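Plasmodium falciparum gamete antigen 27/25 (Plasmodium falciparum, PDB 1N81) is a gametocyte protein essential for sexual development of the malaria parasite, of unresolved molecular function, and may dimerise. Local coordinates at residues D20-A25 against S82-S87; C26-Y31 against R58-R63; V78-D83 against S167-D172. All coordinates share one frame; numbering follows the deposited sequence.

Interaction 1: residues D20-A25 against S82-S87; sequences DIEFHA and SDRLIS
E22 and R84 meet through a salt bridge between helix 13-35 and helix 71-89. Both terminal nitrogens of R84 point end-on at one oxygen. NH1 of R84 lies 2.8 Å from OE1 of E22, and NH2 of R84 lies 2.9 Å from the same OE1. Neither bond is straight; the N-H...O angles are 146° and 140°, because two donors share a single acceptor. OE1 sits in the guanidinium plane, but the carboxylate is turned well out of that plane. NH1 therefore uses the anti lone pair of OE1, while NH2 comes from above the carboxylate plane. E22 CG is anti to the backbone N (chi1 169°), and the extended chain beyond it brings the carboxylate to R84.

The aromatic contact is with F23. Its ring corner lies over one face of the R84 guanidinium, with F23 CZ 3.4 Å from R84 NH2 and F23 CE2 3.7 Å from R84 NE. The ring and guanidinium planes are steeply inclined, so this is not a parallel stack.

The charges extend beyond the pair. R84 NH2 also forms a salt bridge with E109, and E22 OE1 has a further arginine partner. Two carboxylates around R84 probably favour its charged form in this buried setting.

The contact lies near the centre of an all-helical fold. R84, its chain extended from CG to NE, reaches across from helix 71-89 and also touches C26 of helix 13-35. Helix 96-122 borders the site: E109, Q110 and I113 pack on F23, and L106 packs on R84.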
loop_
_atom_site.group_PDB
_atom_site.type_symbol
_atom_site.label_atom_id
_atom_site.label_comp_id
_atom_site.label_asym_id
_atom_site.label_seq_id
_atom_site.Cartn_x
_atom_site.Cartn_y
_atom_site.Cartn_z
ATOM N N ASP A 20 4.960 0.192 -5.403
ATOM C CA ASP A 20 5.792 -0.988 -5.672
ATOM C C ASP A 20 6.748 -1.279 -4.556
ATOM O O ASP A 20 6.935 -2.443 -4.159
ATOM C CB ASP A 20 6.561 -0.845 -6.997
ATOM C CG ASP A 20 5.696 -1.209 -8.200
ATOM O OD1 ASP A 20 4.562 -1.699 -7.971
ATOM O OD2 ASP A 20 6.132 -1.030 -9.358
ATOM N N ILE A 21 7.349 -0.226 -4.024
ATOM C CA ILE A 21 8.285 -0.379 -2.934
ATOM C C ILE A 21 7.676 -1.035 -1.674
ATOM O O ILE A 21 8.208 -2.028 -1.153
ATOM C CB ILE A 21 8.875 0.987 -2.553
ATOM C CG1 ILE A 21 9.890 1.416 -3.630
ATOM C CG2 ILE A 21 9.519 0.922 -1.177
ATOM C CD1 ILE A 21 10.201 2.889 -3.611
ATOM N N GLU A 22 6.566 -0.475 -1.213
ATOM C CA GLU A 22 5.851 -0.946 -0.024
ATOM C C GLU A 22 5.294 -2.353 -0.195
ATOM O O GLU A 22 5.461 -3.211 0.665
ATOM C CB GLU A 22 4.669 -0.004 0.285
ATOM C CG GLU A 22 3.688 -0.560 1.343
ATOM C CD GLU A 22 2.869 0.518 2.071
ATOM O OE1 GLU A 22 1.971 0.156 2.871
ATOM O OE2 GLU A 22 3.126 1.719 1.861
ATOM N N PHE A 23 4.635 -2.600 -1.318
ATOM C CA PHE A 23 4.041 -3.908 -1.488
ATOM C C PHE A 23 5.031 -5.031 -1.793
ATOM O O PHE A 23 4.806 -6.149 -1.362
ATOM C CB PHE A 23 2.888 -3.830 -2.513
ATOM C CG PHE A 23 1.649 -3.148 -1.968
ATOM C CD1 PHE A 23 1.449 -1.775 -2.144
ATOM C CD2 PHE A 23 0.735 -3.856 -1.191
ATOM C CE1 PHE A 23 0.359 -1.109 -1.554
ATOM C CE2 PHE A 23 -0.383 -3.197 -0.579
ATOM C CZ PHE A 23 -0.567 -1.812 -0.769
ATOM N N HIS A 24 6.120 -4.756 -2.518
ATOM C CA HIS A 24 7.099 -5.823 -2.761
ATOM C C HIS A 24 7.874 -6.054 -1.485
ATOM O O HIS A 24 8.227 -7.192 -1.148
ATOM C CB HIS A 24 8.057 -5.474 -3.905
ATOM C CG HIS A 24 7.457 -5.679 -5.260
ATOM N ND1 HIS A 24 7.580 -6.865 -5.955
ATOM C CD2 HIS A 24 6.657 -4.885 -6.017
ATOM C CE1 HIS A 24 6.881 -6.793 -7.074
ATOM N NE2 HIS A 24 6.308 -5.601 -7.139
ATOM N N ALA A 25 8.121 -4.984 -0.739
ATOM C CA ALA A 25 8.832 -5.178 0.521
ATOM C C ALA A 25 7.938 -6.052 1.429
ATOM O O ALA A 25 8.426 -6.916 2.167
ATOM C CB ALA A 25 9.136 -3.816 1.210
ATOM N N SER A 82 3.919 -3.979 8.872
ATOM C CA SER A 82 3.777 -4.797 10.070
ATOM C C SER A 82 2.294 -5.098 10.305
ATOM O O SER A 82 1.934 -6.224 10.636
ATOM C CB SER A 82 4.376 -4.096 11.294
ATOM O OG SER A 82 4.340 -4.990 12.396
ATOM N N ASP A 83 1.422 -4.116 10.112
ATOM C CA ASP A 83 0.014 -4.411 10.322
ATOM C C ASP A 83 -0.513 -5.478 9.370
ATOM O O ASP A 83 -1.354 -6.286 9.752
ATOM C CB ASP A 83 -0.822 -3.136 10.234
ATOM C CG ASP A 83 -0.550 -2.188 11.409
ATOM O OD1 ASP A 83 0.076 -2.633 12.407
ATOM O OD2 ASP A 83 -0.962 -1.011 11.346
ATOM N N ARG A 84 -0.012 -5.498 8.138
ATOM C CA ARG A 84 -0.455 -6.496 7.172
ATOM C C ARG A 84 0.030 -7.862 7.620
ATOM O O ARG A 84 -0.673 -8.849 7.425
ATOM C CB ARG A 84 0.060 -6.197 5.752
ATOM C CG ARG A 84 -0.622 -5.001 5.058
ATOM C CD ARG A 84 -0.137 -4.857 3.599
ATOM N NE ARG A 84 -0.601 -3.586 3.056
ATOM C CZ ARG A 84 0.112 -2.466 3.041
ATOM N NH1 ARG A 84 1.350 -2.442 3.525
ATOM N NH2 ARG A 84 -0.440 -1.361 2.568
ATOM N N LEU A 85 1.229 -7.924 8.208
ATOM C CA LEU A 85 1.766 -9.209 8.678
ATOM C C LEU A 85 0.802 -9.810 9.716
ATOM O O LEU A 85 0.423 -10.984 9.635
ATOM C CB LEU A 85 3.139 -9.013 9.322
ATOM C CG LEU A 85 4.206 -8.348 8.436
ATOM C CD1 LEU A 85 5.520 -8.320 9.178
ATOM C CD2 LEU A 85 4.355 -9.076 7.132
ATOM N N ILE A 86 0.405 -8.987 10.679
ATOM C CA ILE A 86 -0.512 -9.417 11.736
ATOM C C ILE A 86 -1.921 -9.705 11.188
ATOM O O ILE A 86 -2.583 -10.627 11.639
ATOM C CB ILE A 86 -0.547 -8.362 12.863
ATOM C CG1 ILE A 86 0.787 -8.433 13.626
ATOM C CG2 ILE A 86 -1.730 -8.586 13.782
ATOM C CD1 ILE A 86 0.946 -7.382 14.682
ATOM N N SER A 87 -2.359 -8.954 10.181
ATOM C CA SER A 87 -3.678 -9.178 9.605
ATOM C C SER A 87 -3.768 -10.448 8.743
ATOM O O SER A 87 -4.797 -11.134 8.736
ATOM C CB SER A 87 -4.072 -7.966 8.753
ATOM O OG SER A 87 -5.362 -8.123 8.182
#

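Interaction 2: residues C26-Y31 against R58-R63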
loop_
_atom_site.group_PDB
_atom_site.type_symbol
_atom_site.label_atom_id
_atom_site.label_comp_id
_atom_site.label_asym_id
_atom_site.label_seq_id
_atom_site.Cartn_x
_atom_site.Cartn_y
_atom_site.Cartn_z
ATOM N N CYS A 26 6.628 -5.832 1.363
ATOM C CA CYS A 26 5.697 -6.600 2.183
ATOM C C CYS A 26 5.695 -8.079 1.723
ATOM O O CYS A 26 5.810 -8.986 2.543
ATOM C CB CYS A 26 4.279 -5.995 2.099
ATOM S SG CYS A 26 3.117 -6.702 3.327
ATOM N N SER A 27 5.568 -8.302 0.419
ATOM C CA SER A 27 5.584 -9.650 -0.125
ATOM C C SER A 27 6.887 -10.337 0.290
ATOM O O SER A 27 6.860 -11.447 0.810
ATOM C CB SER A 27 5.464 -9.596 -1.645
ATOM O OG SER A 27 5.461 -10.915 -2.192
ATOM N N ASP A 28 8.026 -9.675 0.076
ATOM C CA ASP A 28 9.313 -10.256 0.469
ATOM C C ASP A 28 9.322 -10.656 1.953
ATOM O O ASP A 28 9.720 -11.761 2.324
ATOM C CB ASP A 28 10.483 -9.272 0.251
ATOM C CG ASP A 28 10.792 -9.023 -1.224
ATOM O OD1 ASP A 28 10.291 -9.750 -2.107
ATOM O OD2 ASP A 28 11.547 -8.078 -1.499
ATOM N N TYR A 29 8.898 -9.743 2.817
ATOM C CA TYR A 29 8.914 -10.036 4.239
ATOM C C TYR A 29 7.985 -11.194 4.591
ATOM O O TYR A 29 8.249 -11.946 5.526
ATOM C CB TYR A 29 8.537 -8.805 5.042
ATOM C CG TYR A 29 9.102 -8.842 6.421
ATOM C CD1 TYR A 29 10.373 -8.354 6.672
ATOM C CD2 TYR A 29 8.356 -9.369 7.495
ATOM C CE1 TYR A 29 10.912 -8.376 7.969
ATOM C CE2 TYR A 29 8.886 -9.402 8.798
ATOM C CZ TYR A 29 10.166 -8.902 9.024
ATOM O OH TYR A 29 10.710 -8.916 10.290
ATOM N N ILE A 30 6.891 -11.337 3.850
ATOM C CA ILE A 30 5.974 -12.437 4.113
ATOM C C ILE A 30 6.673 -13.731 3.707
ATOM O O ILE A 30 6.435 -14.779 4.299
ATOM C CB ILE A 30 4.644 -12.266 3.343
ATOM C CG1 ILE A 30 3.778 -11.223 4.057
ATOM C CG2 ILE A 30 3.894 -13.601 3.241
ATOM C CD1 ILE A 30 2.519 -10.892 3.346
ATOM N N TYR A 31 7.539 -13.656 2.701
ATOM C CA TYR A 31 8.277 -14.842 2.287
ATOM C C TYR A 31 9.199 -15.260 3.434
ATOM O O TYR A 31 9.305 -16.435 3.758
ATOM C CB TYR A 31 9.122 -14.566 1.060
ATOM C CG TYR A 31 9.844 -15.802 0.566
ATOM C CD1 TYR A 31 9.210 -16.712 -0.265
ATOM C CD2 TYR A 31 11.156 -16.068 0.955
ATOM C CE1 TYR A 31 9.866 -17.858 -0.700
ATOM C CE2 TYR A 31 11.818 -17.213 0.526
ATOM C CZ TYR A 31 11.172 -18.095 -0.298
ATOM O OH TYR A 31 11.841 -19.217 -0.727
ATOM N N ARG A 58 14.104 -0.404 2.508
ATOM C CA ARG A 58 15.308 0.177 1.895
ATOM C C ARG A 58 15.754 -0.596 0.682
ATOM O O ARG A 58 15.998 -0.008 -0.351
ATOM C CB ARG A 58 16.467 0.219 2.877
ATOM C CG ARG A 58 16.401 1.323 3.892
ATOM C CD ARG A 58 17.764 1.420 4.583
ATOM N NE ARG A 58 17.723 2.229 5.799
ATOM C CZ ARG A 58 17.382 1.773 7.004
ATOM N NH1 ARG A 58 17.050 0.497 7.172
ATOM N NH2 ARG A 58 17.366 2.603 8.042
ATOM N N LYS A 59 15.863 -1.918 0.822
ATOM C CA LYS A 59 16.248 -2.772 -0.290
ATOM C C LYS A 59 15.346 -2.555 -1.496
ATOM O O LYS A 59 15.817 -2.528 -2.636
ATOM C CB LYS A 59 16.194 -4.242 0.132
ATOM C CG LYS A 59 16.691 -5.220 -0.924
ATOM C CD LYS A 59 16.734 -6.630 -0.355
ATOM C CE LYS A 59 17.218 -7.652 -1.362
ATOM N NZ LYS A 59 17.449 -8.970 -0.686
ATOM N N ASN A 60 14.045 -2.389 -1.256
ATOM C CA ASN A 60 13.121 -2.192 -2.378
ATOM C C ASN A 60 13.238 -0.798 -2.960
ATOM O O ASN A 60 13.044 -0.625 -4.155
ATOM C CB ASN A 60 11.673 -2.527 -1.975
ATOM C CG ASN A 60 11.390 -4.020 -2.093
ATOM O OD1 ASN A 60 10.972 -4.496 -3.140
ATOM N ND2 ASN A 60 11.663 -4.766 -1.031
ATOM N N GLN A 61 13.551 0.189 -2.118
ATOM C CA GLN A 61 13.760 1.536 -2.601
ATOM C C GLN A 61 14.954 1.489 -3.581
ATOM O O GLN A 61 15.006 2.188 -4.611
ATOM C CB GLN A 61 14.118 2.443 -1.446
ATOM C CG GLN A 61 12.952 2.869 -0.640
ATOM C CD GLN A 61 13.357 3.789 0.469
ATOM O OE1 GLN A 61 14.055 3.388 1.386
ATOM N NE2 GLN A 61 12.925 5.035 0.390
ATOM N N ASN A 62 15.921 0.653 -3.244
ATOM C CA ASN A 62 17.094 0.493 -4.089
ATOM C C ASN A 62 16.670 -0.232 -5.369
ATOM O O ASN A 62 16.998 0.209 -6.468
ATOM C CB ASN A 62 18.156 -0.310 -3.347
ATOM C CG ASN A 62 19.514 -0.217 -4.007
ATOM O OD1 ASN A 62 20.482 0.232 -3.394
ATOM N ND2 ASN A 62 19.593 -0.633 -5.261
ATOM N N ARG A 63 15.920 -1.324 -5.236
ATOM C CA ARG A 63 15.457 -2.065 -6.415
ATOM C C ARG A 63 14.633 -1.221 -7.391
ATOM O O ARG A 63 14.728 -1.395 -8.602
ATOM C CB ARG A 63 14.625 -3.292 -6.006
ATOM C CG ARG A 63 14.048 -4.055 -7.200
ATOM C CD ARG A 63 13.096 -5.191 -6.815
ATOM N NE ARG A 63 12.420 -5.726 -8.003
ATOM C CZ ARG A 63 11.452 -6.646 -7.996
ATOM N NH1 ARG A 63 11.017 -7.173 -6.855
ATOM N NH2 ARG A 63 10.898 -7.030 -9.144
HETATM O O HOH W 1 11.945 -6.768 -4.059
#
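D28 on helix 13-35 and N60 on helix 50-63 mark the nearest backbone approach of the two segments, with D28 CA 9.4 Å from N60 CA. Their side chains reach across from opposite directions, CG in each anti to the carbonyl carbon (D28 chi1 -70°). N60 ND2 donates a weak hydrogen bond to D28 OD2 at 3.3 Å. It is long but nearly straight (168°). The carboxylate and amide planes are 37° apart. The stronger polar partner of N60 ND2 is the carbonyl oxygen of Y56, one turn earlier on the same helix. With the water on OD1, that bond probably fixes the amide rotation.

This is a helix-helix contact within the all-helical Pfg27 fold, and it is bridged by water. The water donates to D28 OD2 at 2.9 Å and to N60 OD1 at 2.6 Å. It accepts from R63 NH1 at 3.0 Å, lying at the edge of the guanidinium and in its plane. R63 thus reaches D28 through the water; its NH1 is still 5.5 Å from D28 OD1. K59 NZ stands 6.0 Å from D28 OD2, and both cations may stabilise the carboxylate. The same helices also pack Y29 edge-to-face with Y56.

Interaction 3: residues V78-D83 against S167-D172; sequences VNRISD and SQFLID
R80 and Q168 are brought together by different chain shapes. The R80 chain bends at chi3 (-61°), which turns its guanidinium along helix 156-173. Q168 has CG anti to the backbone N (chi1 -176°) and runs extended up to R80. R80 NH1 donates to Q168 OE1 at 2.9 Å. The bond is bent, at 136°, and its donor is tilted from the carbonyl plane. OE1 also rests against the R80 chain, 3.3 Å from CG of R80.

CD1 of F169 lies over one face of the guanidinium, 3.5 Å from R80 NH2. The ring is not stacked; the planes are steeply inclined. At the guanidinium edge, D172 OD2 makes a long salt bridge of 3.6 Å to R80 NH1. A water joins them, accepting from R80 NH2 at 2.7 Å and donating to D172 OD2 at 2.7 Å.

The helix segments run almost antiparallel, their axes 11.6 Å apart. R80's strongest partner is E22, which binds NE from helix 13-35. D172 is gripped from R80's own helix by N76 at OD2, its strongest polar partner, and R72 at OD1. R80 is therefore probably charged although buried, its charge shared between two carboxylates, an amide oxygen and a water.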
loop_
_atom_site.group_PDB
_atom_site.type_symbol
_atom_site.label_atom_id
_atom_site.label_comp_id
_atom_site.label_asym_id
_atom_site.label_seq_id
_atom_site.Cartn_x
_atom_site.Cartn_y
_atom_site.Cartn_z
ATOM N N VAL A 78 6.530 1.215 7.046
ATOM C CA VAL A 78 6.903 0.132 7.960
ATOM C C VAL A 78 5.700 -0.265 8.825
ATOM O O VAL A 78 5.416 -1.460 8.995
ATOM C CB VAL A 78 8.068 0.534 8.887
ATOM C CG1 VAL A 78 8.332 -0.598 9.907
ATOM C CG2 VAL A 78 9.328 0.789 8.054
ATOM N N ASN A 79 4.999 0.732 9.363
ATOM C CA ASN A 79 3.829 0.440 10.184
ATOM C C ASN A 79 2.800 -0.362 9.407
ATOM O O ASN A 79 2.333 -1.402 9.876
ATOM C CB ASN A 79 3.147 1.720 10.691
ATOM C CG ASN A 79 3.982 2.470 11.700
ATOM O OD1 ASN A 79 4.782 1.877 12.403
ATOM N ND2 ASN A 79 3.788 3.783 11.789
ATOM N N ARG A 80 2.447 0.124 8.218
ATOM C CA ARG A 80 1.440 -0.559 7.399
ATOM C C ARG A 80 1.870 -1.987 7.085
ATOM O O ARG A 80 1.056 -2.908 7.107
ATOM C CB ARG A 80 1.161 0.217 6.094
ATOM C CG ARG A 80 0.221 1.446 6.282
ATOM C CD ARG A 80 -0.198 1.986 4.912
ATOM N NE ARG A 80 0.958 2.431 4.126
ATOM C CZ ARG A 80 1.461 3.656 4.177
ATOM N NH1 ARG A 80 0.897 4.555 4.981
ATOM N NH2 ARG A 80 2.499 3.991 3.406
ATOM N N ILE A 81 3.152 -2.178 6.805
ATOM C CA ILE A 81 3.626 -3.512 6.485
ATOM C C ILE A 81 3.452 -4.429 7.711
ATOM O O ILE A 81 2.889 -5.520 7.605
ATOM C CB ILE A 81 5.112 -3.482 6.031
ATOM C CG1 ILE A 81 5.226 -2.929 4.588
ATOM C CG2 ILE A 81 5.696 -4.877 6.121
ATOM C CD1 ILE A 81 6.723 -2.707 4.091
ATOM N N SER A 82 3.919 -3.979 8.872
ATOM C CA SER A 82 3.777 -4.797 10.070
ATOM C C SER A 82 2.294 -5.098 10.305
ATOM O O SER A 82 1.934 -6.224 10.636
ATOM C CB SER A 82 4.376 -4.096 11.294
ATOM O OG SER A 82 4.340 -4.990 12.396
ATOM N N ASP A 83 1.422 -4.116 10.112
ATOM C CA ASP A 83 0.014 -4.411 10.322
ATOM C C ASP A 83 -0.513 -5.478 9.370
ATOM O O ASP A 83 -1.354 -6.286 9.752
ATOM C CB ASP A 83 -0.822 -3.136 10.234
ATOM C CG ASP A 83 -0.550 -2.188 11.409
ATOM O OD1 ASP A 83 0.076 -2.633 12.407
ATOM O OD2 ASP A 83 -0.962 -1.011 11.346
ATOM N N SER A 167 -6.444 4.952 2.855
ATOM C CA SER A 167 -6.631 6.384 3.083
ATOM C C SER A 167 -5.319 6.945 3.638
ATOM O O SER A 167 -4.846 7.994 3.182
ATOM C CB SER A 167 -7.793 6.638 4.053
ATOM O OG SER A 167 -9.028 6.361 3.421
ATOM N N GLN A 168 -4.701 6.218 4.567
ATOM C CA GLN A 168 -3.435 6.672 5.139
ATOM C C GLN A 168 -2.357 6.780 4.096
ATOM O O GLN A 168 -1.617 7.765 4.055
ATOM C CB GLN A 168 -2.919 5.737 6.234
ATOM C CG GLN A 168 -1.660 6.311 6.861
ATOM C CD GLN A 168 -1.051 5.413 7.877
ATOM O OE1 GLN A 168 -0.415 4.417 7.543
ATOM N NE2 GLN A 168 -1.258 5.741 9.146
ATOM N N PHE A 169 -2.243 5.747 3.264
ATOM C CA PHE A 169 -1.239 5.730 2.210
ATOM C C PHE A 169 -1.404 6.945 1.267
ATOM O O PHE A 169 -0.438 7.608 0.917
ATOM C CB PHE A 169 -1.354 4.429 1.393
ATOM C CG PHE A 169 -0.359 4.333 0.258
ATOM C CD1 PHE A 169 0.783 3.534 0.380
ATOM C CD2 PHE A 169 -0.568 5.040 -0.927
ATOM C CE1 PHE A 169 1.723 3.427 -0.667
ATOM C CE2 PHE A 169 0.353 4.951 -1.983
ATOM C CZ PHE A 169 1.512 4.135 -1.847
ATOM N N LEU A 170 -2.624 7.219 0.836
ATOM C CA LEU A 170 -2.843 8.332 -0.076
ATOM C C LEU A 170 -2.412 9.677 0.556
ATOM O O LEU A 170 -1.658 10.449 -0.042
ATOM C CB LEU A 170 -4.317 8.360 -0.489
ATOM C CG LEU A 170 -4.661 7.174 -1.405
ATOM C CD1 LEU A 170 -6.141 7.032 -1.507
ATOM C CD2 LEU A 170 -4.053 7.348 -2.780
ATOM N N ILE A 171 -2.862 9.944 1.774
ATOM C CA ILE A 171 -2.495 11.196 2.436
ATOM C C ILE A 171 -0.977 11.343 2.533
ATOM O O ILE A 171 -0.440 12.384 2.233
ATOM C CB ILE A 171 -3.151 11.287 3.838
ATOM C CG1 ILE A 171 -4.660 11.449 3.673
ATOM C CG2 ILE A 171 -2.592 12.501 4.601
ATOM C CD1 ILE A 171 -5.459 11.140 4.925
ATOM N N ASP A 172 -0.289 10.277 2.919
ATOM C CA ASP A 172 1.155 10.290 3.033
ATOM C C ASP A 172 1.914 10.384 1.739
ATOM O O ASP A 172 2.984 10.980 1.695
ATOM C CB ASP A 172 1.681 9.005 3.674
ATOM C CG ASP A 172 1.467 8.971 5.129
ATOM O OD1 ASP A 172 0.997 10.000 5.662
ATOM O OD2 ASP A 172 1.774 7.932 5.733
HETATM O O HOH W 2 3.455 6.382 4.232
#

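Overall arrangement
Interactions 1 and 3 form one buried polar network, with centres about 9 Å apart. E22 joins them: its OE1, already bound by R84, lies 2.8 Å from NE of R80. R80 and R84 are one turn apart on helix 71-89, so that helix sends two arginines to one carboxylate. E22 OE2 also packs on F169, with CD1 of F169 3.3 Å away. Interaction 2 lies farther out and is partly buried. It follows interaction 1 along helix 13-35, and N60 packs on H24 and A25. Its centre is about 15 Å from that of interaction 3. Helix 13-35 thus contacts helices 50-63 and 71-89, while helix 71-89 also meets helix 156-173.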